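Local coordinates for protein MlnE (Bacillus amyloliquefaciens subsp. plantarum, PDB 5D2E) that carries an N-terminal, NADP-binding B-type ketoreductase that probably reduces beta-keto groups of intermediates on the macrolactin polyketide assembly line, at residues F62-D67 with F84-S89; D67-V72 with Q223-V228; I128-A133 with I173-E178. One frame throughout, in Å; residues are numbered along the deposited sequence.

Contact 1. Residues F62-D67 with F84-S89; sequences FFCEDD and FIYVTS
F62 meets F84 and Y86 through most of its side chain. Its CB lies 3.9 Å from CE1 of F84, and CG, anti to the backbone N (chi1 -162°), lies near both Y86 CD2 and F84 CZ. Beyond it CD2 nears CE1 and CZ of F84, while CD1 comes to 3.7 Å from Y86 CE2 and CE1 nears the same Y86 atom. The planes of F62 and Y86 differ by only 22°, yet their centroids are 5.3 Å apart, so the two rings are slid past each other with little overlap. At the tip, CZ packs against M69. The two backbones are parallel neighbours: F62 N bonds I85 O at 2.8 Å, V87 N bonds F62 O, and C64 N bonds V87 O. Helix 70-76 makes the crossover between them, giving a beta-alpha-beta unit of a Rossmann-like fold, away from the bound NADP. F63 points to the other face of the sheet, where its CD1 rests 3.9 Å from V87 CB. Y86 OH donates to D66 O at 2.7 Å, in the carbonyl plane and on a lone pair, and is also hydrogen-bonded to M69 N. S89 N bonds E65 O at 3.3 Å.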
loop_
_atom_site.group_PDB
_atom_site.type_symbol
_atom_site.label_atom_id
_atom_site.label_comp_id
_atom_site.label_asym_id
_atom_site.label_seq_id
_atom_site.Cartn_x
_atom_site.Cartn_y
_atom_site.Cartn_z
ATOM N N PHE A 62 -18.094 10.426 -15.508
ATOM C CA PHE A 62 -17.561 9.094 -15.684
ATOM C C PHE A 62 -16.355 9.187 -16.520
ATOM O O PHE A 62 -16.436 9.671 -17.662
ATOM C CB PHE A 62 -18.662 8.270 -16.440
ATOM C CG PHE A 62 -18.519 6.758 -16.361
ATOM C CD1 PHE A 62 -17.448 6.117 -16.935
ATOM C CD2 PHE A 62 -19.465 5.996 -15.715
ATOM C CE1 PHE A 62 -17.291 4.745 -16.881
ATOM C CE2 PHE A 62 -19.327 4.584 -15.644
ATOM C CZ PHE A 62 -18.224 3.979 -16.230
ATOM N N PHE A 63 -15.227 8.672 -16.009
ATOM C CA PHE A 63 -13.962 8.638 -16.699
ATOM C C PHE A 63 -13.734 7.189 -17.118
ATOM O O PHE A 63 -13.814 6.282 -16.272
ATOM C CB PHE A 63 -12.817 9.036 -15.757
ATOM C CG PHE A 63 -12.816 10.486 -15.299
ATOM C CD1 PHE A 63 -12.400 11.483 -16.130
ATOM C CD2 PHE A 63 -13.205 10.826 -14.009
ATOM C CE1 PHE A 63 -12.371 12.786 -15.723
ATOM C CE2 PHE A 63 -13.207 12.152 -13.581
ATOM C CZ PHE A 63 -12.754 13.133 -14.455
ATOM N N CYS A 64 -13.391 6.970 -18.393
ATOM C CA CYS A 64 -13.198 5.611 -18.924
ATOM C C CYS A 64 -12.171 5.732 -19.997
ATOM O O CYS A 64 -12.059 6.764 -20.641
ATOM C CB CYS A 64 -14.536 5.050 -19.482
ATOM S SG CYS A 64 -14.491 3.236 -19.821
ATOM N N GLU A 65 -11.433 4.680 -20.243
ATOM C CA GLU A 65 -10.375 4.758 -21.233
ATOM C C GLU A 65 -10.973 4.899 -22.651
ATOM O O GLU A 65 -10.422 5.608 -23.492
ATOM C CB GLU A 65 -9.421 3.549 -21.103
ATOM C CG GLU A 65 -8.034 3.740 -21.695
ATOM C CD GLU A 65 -7.190 4.862 -21.050
ATOM O OE1 GLU A 65 -6.862 4.902 -19.810
ATOM O OE2 GLU A 65 -6.792 5.710 -21.856
ATOM N N ASP A 66 -12.142 4.333 -22.859
ATOM C CA ASP A 66 -12.730 4.287 -24.183
ATOM C C ASP A 66 -14.199 4.300 -24.042
ATOM O O ASP A 66 -14.767 4.447 -22.916
ATOM C CB ASP A 66 -12.222 3.015 -24.937
ATOM C CG ASP A 66 -12.612 1.716 -24.250
ATOM O OD1 ASP A 66 -13.571 1.640 -23.442
ATOM O OD2 ASP A 66 -11.897 0.737 -24.498
ATOM N N ASP A 67 -14.942 4.100 -25.131
ATOM C CA ASP A 67 -16.400 4.123 -24.890
ATOM C C ASP A 67 -17.131 2.865 -24.581
ATOM O O ASP A 67 -18.357 2.820 -24.690
ATOM C CB ASP A 67 -17.147 4.918 -25.909
ATOM C CG ASP A 67 -16.574 4.810 -27.163
ATOM O OD1 ASP A 67 -16.573 3.622 -27.562
ATOM O OD2 ASP A 67 -16.108 5.881 -27.683
ATOM N N PHE A 84 -25.374 13.219 -17.735
ATOM C CA PHE A 84 -24.320 12.212 -17.651
ATOM C C PHE A 84 -23.154 12.651 -18.504
ATOM O O PHE A 84 -23.285 12.898 -19.716
ATOM C CB PHE A 84 -24.906 10.867 -18.066
ATOM C CG PHE A 84 -23.925 9.741 -18.091
ATOM C CD1 PHE A 84 -23.432 9.208 -16.914
ATOM C CD2 PHE A 84 -23.482 9.214 -19.296
ATOM C CE1 PHE A 84 -22.540 8.165 -16.950
ATOM C CE2 PHE A 84 -22.620 8.141 -19.318
ATOM C CZ PHE A 84 -22.143 7.626 -18.152
ATOM N N ILE A 85 -22.003 12.881 -17.865
ATOM C CA ILE A 85 -20.817 13.347 -18.571
ATOM C C ILE A 85 -19.841 12.182 -18.731
ATOM O O ILE A 85 -19.454 11.533 -17.731
ATOM C CB ILE A 85 -20.143 14.481 -17.773
ATOM C CG1 ILE A 85 -21.180 15.576 -17.410
ATOM C CG2 ILE A 85 -18.962 15.026 -18.543
ATOM C CD1 ILE A 85 -21.860 16.295 -18.591
ATOM N N TYR A 86 -19.416 11.914 -19.936
ATOM C CA TYR A 86 -18.578 10.727 -20.214
ATOM C C TYR A 86 -17.319 11.123 -20.900
ATOM O O TYR A 86 -17.294 11.702 -21.995
ATOM C CB TYR A 86 -19.358 9.699 -21.007
ATOM C CG TYR A 86 -18.739 8.355 -21.146
ATOM C CD1 TYR A 86 -17.874 8.084 -22.174
ATOM C CD2 TYR A 86 -19.079 7.307 -20.301
ATOM C CE1 TYR A 86 -17.329 6.808 -22.317
ATOM C CE2 TYR A 86 -18.560 6.035 -20.459
ATOM C CZ TYR A 86 -17.656 5.795 -21.437
ATOM O OH TYR A 86 -17.115 4.526 -21.664
ATOM N N VAL A 87 -16.217 10.898 -20.212
ATOM C CA VAL A 87 -14.923 11.342 -20.649
ATOM C C VAL A 87 -14.010 10.180 -20.971
ATOM O O VAL A 87 -13.773 9.308 -20.131
ATOM C CB VAL A 87 -14.251 12.174 -19.537
ATOM C CG1 VAL A 87 -12.958 12.835 -20.057
ATOM C CG2 VAL A 87 -15.233 13.178 -18.952
ATOM N N THR A 88 -13.434 10.220 -22.154
ATOM C CA THR A 88 -12.521 9.209 -22.595
ATOM C C THR A 88 -11.163 9.743 -22.895
ATOM O O THR A 88 -10.906 10.930 -22.924
ATOM C CB THR A 88 -13.059 8.496 -23.880
ATOM O OG1 THR A 88 -13.147 9.443 -24.934
ATOM C CG2 THR A 88 -14.360 7.916 -23.673
ATOM N N SER A 89 -10.242 8.830 -23.099
ATOM C CA SER A 89 -8.889 9.149 -23.426
ATOM C C SER A 89 -8.681 9.675 -24.850
ATOM O O SER A 89 -9.222 9.122 -25.802
ATOM C CB SER A 89 -8.048 7.884 -23.259
ATOM O OG SER A 89 -6.733 8.238 -23.451
HETATM O O HOH W 1 -10.600 6.630 -26.005
#

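Contact 2. Residues D67-V72 with Q223-V228; sequences DSMYTV and QHIADV
Q223 OE1 takes a hydrogen bond of 2.6 Å from a water that also donates to V72 O at 2.9 Å, so a single solvent molecule ties the two segments together. In the Rossmann-like fold of this region, the contact sets helix 70-76 beside helix 222-233, and M69 and I225 both touch F131 of the neighbouring sheet. The amide of Q223 is held at its nitrogen too: NE2 donates to D227 OD1 at 3.1 Å, with OD1 lying close to the amide plane but met from above the carboxylate, and it also bonds OE1 of Q76. With NE2 bonded on its side, the amide is probably restrained with OE1 facing V72. There V72 CG2, anti to its own backbone N, comes within 3.2 Å of Q223 OE1, and the same methyl is 4.2 Å from A226 CB. The remaining link between the segments is apolar and buried. The chain of M69 is bent at both chi2 (-69°) and chi3 (-59°), the second torsion setting the direction of the terminal methyl. The M69 and I225 side chains cross obliquely, and CE stops 3.7 Å from the beta-branch methyl I225 CG2.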
loop_
_atom_site.group_PDB
_atom_site.type_symbol
_atom_site.label_atom_id
_atom_site.label_comp_id
_atom_site.label_asym_id
_atom_site.label_seq_id
_atom_site.Cartn_x
_atom_site.Cartn_y
_atom_site.Cartn_z
ATOM N N ASP A 67 -14.942 4.100 -25.131
ATOM C CA ASP A 67 -16.400 4.123 -24.890
ATOM C C ASP A 67 -17.131 2.865 -24.581
ATOM O O ASP A 67 -18.357 2.820 -24.690
ATOM C CB ASP A 67 -17.147 4.918 -25.909
ATOM C CG ASP A 67 -16.574 4.810 -27.163
ATOM O OD1 ASP A 67 -16.573 3.622 -27.562
ATOM O OD2 ASP A 67 -16.108 5.881 -27.683
ATOM N N SER A 68 -16.420 1.885 -24.065
ATOM C CA SER A 68 -17.009 0.573 -23.814
ATOM C C SER A 68 -18.099 0.606 -22.780
ATOM O O SER A 68 -18.974 -0.245 -22.772
ATOM C CB SER A 68 -15.941 -0.450 -23.424
ATOM O OG SER A 68 -15.296 -0.031 -22.250
ATOM N N MET A 69 -18.097 1.591 -21.880
ATOM C CA MET A 69 -19.179 1.668 -20.905
ATOM C C MET A 69 -20.311 2.669 -21.250
ATOM O O MET A 69 -21.275 2.809 -20.483
ATOM C CB MET A 69 -18.574 1.995 -19.558
ATOM C CG MET A 69 -17.796 0.811 -18.974
ATOM S SD MET A 69 -18.869 -0.563 -18.469
ATOM C CE MET A 69 -20.006 0.026 -17.277
ATOM N N TYR A 70 -20.230 3.341 -22.396
ATOM C CA TYR A 70 -21.161 4.450 -22.650
ATOM C C TYR A 70 -22.622 3.966 -22.787
ATOM O O TYR A 70 -23.542 4.397 -22.037
ATOM C CB TYR A 70 -20.717 5.281 -23.862
ATOM C CG TYR A 70 -21.708 6.392 -24.141
ATOM C CD1 TYR A 70 -21.708 7.564 -23.377
ATOM C CD2 TYR A 70 -22.654 6.254 -25.146
ATOM C CE1 TYR A 70 -22.622 8.587 -23.607
ATOM C CE2 TYR A 70 -23.583 7.255 -25.385
ATOM C CZ TYR A 70 -23.545 8.416 -24.613
ATOM O OH TYR A 70 -24.461 9.386 -24.855
ATOM N N THR A 71 -22.847 3.037 -23.710
ATOM C CA THR A 71 -24.244 2.504 -23.965
ATOM C C THR A 71 -24.880 1.893 -22.783
ATOM O O THR A 71 -26.046 2.164 -22.473
ATOM C CB THR A 71 -24.186 1.400 -25.014
ATOM O OG1 THR A 71 -23.608 1.988 -26.171
ATOM C CG2 THR A 71 -25.600 0.885 -25.332
ATOM N N VAL A 72 -24.105 1.065 -22.045
ATOM C CA VAL A 72 -24.720 0.392 -20.952
ATOM C C VAL A 72 -25.100 1.388 -19.896
ATOM O O VAL A 72 -26.076 1.206 -19.177
ATOM C CB VAL A 72 -23.840 -0.777 -20.353
ATOM C CG1 VAL A 72 -22.666 -0.216 -19.535
ATOM C CG2 VAL A 72 -24.677 -1.602 -19.423
ATOM N N GLN A 223 -22.890 -4.950 -18.203
ATOM C CA GLN A 223 -24.028 -4.790 -17.355
ATOM C C GLN A 223 -23.746 -5.080 -15.899
ATOM O O GLN A 223 -24.318 -4.406 -15.045
ATOM C CB GLN A 223 -25.226 -5.633 -17.843
ATOM C CG GLN A 223 -26.483 -5.438 -17.035
ATOM C CD GLN A 223 -27.055 -4.009 -17.147
ATOM O OE1 GLN A 223 -27.080 -3.392 -18.250
ATOM N NE2 GLN A 223 -27.499 -3.451 -15.996
ATOM N N HIS A 224 -22.973 -6.121 -15.582
ATOM C CA HIS A 224 -22.659 -6.395 -14.158
ATOM C C HIS A 224 -21.878 -5.207 -13.544
ATOM O O HIS A 224 -22.064 -4.848 -12.393
ATOM C CB HIS A 224 -21.806 -7.664 -13.984
ATOM C CG HIS A 224 -22.561 -8.963 -14.055
ATOM N ND1 HIS A 224 -22.213 -9.976 -14.936
ATOM C CD2 HIS A 224 -23.592 -9.446 -13.321
ATOM C CE1 HIS A 224 -23.033 -11.001 -14.775
ATOM N NE2 HIS A 224 -23.868 -10.716 -13.793
ATOM N N ILE A 225 -21.046 -4.563 -14.337
ATOM C CA ILE A 225 -20.334 -3.381 -13.860
ATOM C C ILE A 225 -21.332 -2.258 -13.516
ATOM O O ILE A 225 -21.284 -1.649 -12.439
ATOM C CB ILE A 225 -19.292 -2.916 -14.844
ATOM C CG1 ILE A 225 -18.249 -4.001 -15.049
ATOM C CG2 ILE A 225 -18.628 -1.651 -14.272
ATOM C CD1 ILE A 225 -17.173 -3.707 -16.063
ATOM N N ALA A 226 -22.274 -2.005 -14.425
ATOM C CA ALA A 226 -23.262 -1.019 -14.181
ATOM C C ALA A 226 -23.981 -1.332 -12.966
ATOM O O ALA A 226 -24.363 -0.405 -12.186
ATOM C CB ALA A 226 -24.219 -0.904 -15.336
ATOM N N ASP A 227 -24.294 -2.627 -12.773
ATOM C CA ASP A 227 -25.011 -2.970 -11.558
ATOM C C ASP A 227 -24.230 -2.738 -10.276
ATOM O O ASP A 227 -24.792 -2.408 -9.252
ATOM C CB ASP A 227 -25.529 -4.413 -11.640
ATOM C CG ASP A 227 -26.687 -4.555 -12.695
ATOM O OD1 ASP A 227 -27.507 -3.614 -12.878
ATOM O OD2 ASP A 227 -26.669 -5.578 -13.363
ATOM N N VAL A 228 -22.938 -2.971 -10.330
ATOM C CA VAL A 228 -22.065 -2.651 -9.164
ATOM C C VAL A 228 -22.039 -1.170 -8.875
ATOM O O VAL A 228 -22.177 -0.752 -7.725
ATOM C CB VAL A 228 -20.639 -3.165 -9.377
ATOM C CG1 VAL A 228 -19.697 -2.584 -8.326
ATOM C CG2 VAL A 228 -20.641 -4.663 -9.316
HETATM O O HOH W 2 -27.902 -1.006 -18.975
#

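Contact 3. Residues I128-A133 with I173-E178; sequences IIHFLA and ILYLYE
Strands 128-133 and 173-178 run parallel, their axes 15° apart and 4.8 Å at closest approach, with I128 beside I173, I129 beside L174 and H130 beside Y175. L174 N to I128 O, H130 N to L174 O and L176 N to H130 O form a regular series of backbone bonds. The next bond, E178 N to A133 O at 3.1 Å, uses three residues on the first strand against two on the second, so the register shifts by one. A water sits at this irregularity: it accepts from L132 N, donates to L176 O at 2.8 Å, and is hydrogen-bonded to H130 ND1 at 2.9 Å. CG of H130 is anti to its backbone N (chi1 -172°), and ND1 also lies in the plane of the Y175 ring, at its edge, 3.8 Å from CD1. Past the shift, A133 CB packs closely on Y177 CB at 3.5 Å. On the other face, I129 CD1 lies alongside L174 CB, while I129 CG2 touches L176 CD1. F131 crosses L176 at about a right angle, its CD1 3.7 Å from L176 CB. E178 CG lies in the F131 ring plane at its edge, and E178 OE2 approaches F131 CZ at 3.6 Å, the carboxylate turned 57° from the ring. This is the beta-alpha-beta unit whose crossover is helix 141-164. That helix packs on H130, I173 and Y175, with S154 OG hydrogen-bonded to H130 NE2. Helix 186-201 adds V191 and L195 against Y175, whose OH bonds Y188 O. Helix 222-233 covers I129, L174 and L176 through I229, E232 and W233, and strand 60-64 borders the first strand through backbone bonds of F63 with I129 and F131.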
loop_
_atom_site.group_PDB
_atom_site.type_symbol
_atom_site.label_atom_id
_atom_site.label_comp_id
_atom_site.label_asym_id
_atom_site.label_seq_id
_atom_site.Cartn_x
_atom_site.Cartn_y
_atom_site.Cartn_z
ATOM N N ILE A 128 -18.927 10.762 -9.158
ATOM C CA ILE A 128 -17.810 10.625 -10.029
ATOM C C ILE A 128 -17.460 9.161 -10.072
ATOM O O ILE A 128 -17.375 8.546 -9.009
ATOM C CB ILE A 128 -16.548 11.345 -9.488
ATOM C CG1 ILE A 128 -16.817 12.767 -9.004
ATOM C CG2 ILE A 128 -15.458 11.283 -10.495
ATOM C CD1 ILE A 128 -17.567 13.635 -9.926
ATOM N N ILE A 129 -17.291 8.629 -11.294
ATOM C CA ILE A 129 -16.888 7.270 -11.548
ATOM C C ILE A 129 -15.518 7.346 -12.246
ATOM O O ILE A 129 -15.347 7.930 -13.283
ATOM C CB ILE A 129 -17.845 6.428 -12.387
ATOM C CG1 ILE A 129 -19.285 6.463 -11.822
ATOM C CG2 ILE A 129 -17.269 5.020 -12.606
ATOM C CD1 ILE A 129 -19.442 5.885 -10.488
ATOM N N HIS A 130 -14.508 6.735 -11.607
ATOM C CA HIS A 130 -13.202 6.665 -12.207
ATOM C C HIS A 130 -12.946 5.224 -12.576
ATOM O O HIS A 130 -12.753 4.345 -11.705
ATOM C CB HIS A 130 -12.170 7.157 -11.220
ATOM C CG HIS A 130 -10.809 7.312 -11.809
ATOM N ND1 HIS A 130 -9.929 6.258 -11.923
ATOM C CD2 HIS A 130 -10.143 8.408 -12.258
ATOM C CE1 HIS A 130 -8.808 6.671 -12.490
ATOM N NE2 HIS A 130 -8.894 7.982 -12.667
ATOM N N PHE A 131 -12.955 4.940 -13.875
ATOM C CA PHE A 131 -12.738 3.589 -14.337
ATOM C C PHE A 131 -11.756 3.515 -15.510
ATOM O O PHE A 131 -12.141 3.224 -16.651
ATOM C CB PHE A 131 -14.098 2.981 -14.761
ATOM C CG PHE A 131 -14.040 1.491 -15.183
ATOM C CD1 PHE A 131 -13.112 0.628 -14.683
ATOM C CD2 PHE A 131 -14.970 0.990 -16.054
ATOM C CE1 PHE A 131 -13.111 -0.736 -15.040
ATOM C CE2 PHE A 131 -14.971 -0.346 -16.422
ATOM C CZ PHE A 131 -14.059 -1.212 -15.888
ATOM N N LEU A 132 -10.507 3.718 -15.203
ATOM C CA LEU A 132 -9.401 3.629 -16.130
ATOM C C LEU A 132 -8.503 2.413 -15.819
ATOM O O LEU A 132 -7.693 2.016 -16.655
ATOM C CB LEU A 132 -8.492 4.816 -15.973
ATOM C CG LEU A 132 -9.122 6.183 -16.177
ATOM C CD1 LEU A 132 -8.054 7.239 -16.084
ATOM C CD2 LEU A 132 -9.898 6.263 -17.513
ATOM N N ALA A 133 -8.618 1.888 -14.600
ATOM C CA ALA A 133 -7.651 0.868 -14.079
ATOM C C ALA A 133 -7.957 -0.536 -14.551
ATOM O O ALA A 133 -8.741 -1.290 -13.901
ATOM C CB ALA A 133 -7.587 0.910 -12.565
ATOM N N ILE A 173 -16.923 9.740 -4.911
ATOM C CA ILE A 173 -16.000 9.266 -5.944
ATOM C C ILE A 173 -15.920 7.731 -5.851
ATOM O O ILE A 173 -15.629 7.217 -4.771
ATOM C CB ILE A 173 -14.610 9.826 -5.761
ATOM C CG1 ILE A 173 -14.609 11.370 -5.870
ATOM C CG2 ILE A 173 -13.672 9.182 -6.793
ATOM C CD1 ILE A 173 -14.680 12.090 -4.524
ATOM N N LEU A 174 -16.182 7.025 -6.943
ATOM C CA LEU A 174 -16.122 5.595 -6.980
ATOM C C LEU A 174 -15.061 5.251 -7.946
ATOM O O LEU A 174 -15.173 5.537 -9.144
ATOM C CB LEU A 174 -17.489 4.950 -7.351
ATOM C CG LEU A 174 -17.462 3.419 -7.521
ATOM C CD1 LEU A 174 -17.073 2.669 -6.236
ATOM C CD2 LEU A 174 -18.840 2.955 -8.005
ATOM N N TYR A 175 -13.986 4.649 -7.426
ATOM C CA TYR A 175 -12.860 4.192 -8.164
ATOM C C TYR A 175 -13.026 2.697 -8.397
ATOM O O TYR A 175 -13.217 1.959 -7.463
ATOM C CB TYR A 175 -11.597 4.489 -7.379
ATOM C CG TYR A 175 -10.409 3.698 -7.793
ATOM C CD1 TYR A 175 -9.713 3.961 -8.965
ATOM C CD2 TYR A 175 -9.989 2.611 -7.014
ATOM C CE1 TYR A 175 -8.642 3.143 -9.348
ATOM C CE2 TYR A 175 -8.921 1.812 -7.399
ATOM C CZ TYR A 175 -8.257 2.080 -8.544
ATOM O OH TYR A 175 -7.164 1.250 -8.812
ATOM N N LEU A 176 -12.926 2.276 -9.672
ATOM C CA LEU A 176 -13.064 0.902 -10.121
ATOM C C LEU A 176 -11.827 0.413 -10.821
ATOM O O LEU A 176 -11.199 1.137 -11.554
ATOM C CB LEU A 176 -14.221 0.750 -11.129
ATOM C CG LEU A 176 -15.525 1.446 -10.774
ATOM C CD1 LEU A 176 -16.583 1.412 -11.873
ATOM C CD2 LEU A 176 -16.047 0.817 -9.522
ATOM N N TYR A 177 -11.499 -0.852 -10.575
ATOM C CA TYR A 177 -10.469 -1.531 -11.299
ATOM C C TYR A 177 -10.867 -2.990 -11.529
ATOM O O TYR A 177 -11.622 -3.558 -10.752
ATOM C CB TYR A 177 -9.122 -1.511 -10.604
ATOM C CG TYR A 177 -8.992 -2.227 -9.307
ATOM C CD1 TYR A 177 -9.395 -1.620 -8.117
ATOM C CD2 TYR A 177 -8.458 -3.535 -9.245
ATOM C CE1 TYR A 177 -9.244 -2.258 -6.900
ATOM C CE2 TYR A 177 -8.296 -4.173 -8.026
ATOM C CZ TYR A 177 -8.710 -3.535 -6.867
ATOM O OH TYR A 177 -8.587 -4.156 -5.661
ATOM N N GLU A 178 -10.284 -3.567 -12.573
ATOM C CA GLU A 178 -10.554 -4.927 -12.948
ATOM C C GLU A 178 -9.466 -5.844 -12.429
ATOM O O GLU A 178 -8.287 -5.489 -12.355
ATOM C CB GLU A 178 -10.589 -5.110 -14.440
ATOM C CG GLU A 178 -11.720 -4.380 -15.135
ATOM C CD GLU A 178 -11.677 -4.614 -16.639
ATOM O OE1 GLU A 178 -10.687 -5.178 -17.171
ATOM O OE2 GLU A 178 -12.660 -4.292 -17.249
HETATM O O HOH W 3 -9.865 3.429 -12.433
#

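Overall arrangement
The three contacts form one compact region, with centres about 11 Å apart from contact 1 to either of the others and about 12 Å between contacts 2 and 3. Contacts 1 and 3 belong to the same parallel sheet, whose order here is 84-89, 60-64, 127-133, 171-180; F63 N to I129 O (2.8 Å) and F63 O to F131 N (2.9 Å) join them. Along the chain contact 1 closes before contact 3 opens, the segments of contacts 1 and 2 alternate, and contact 2 spans from D67, shared with contact 1, to helix 222-233, enclosing contact 3. Lying away from the NADP pocket, this Rossmann-like unit is consistent with the structural subdomain of polyketide synthase ketoreductases.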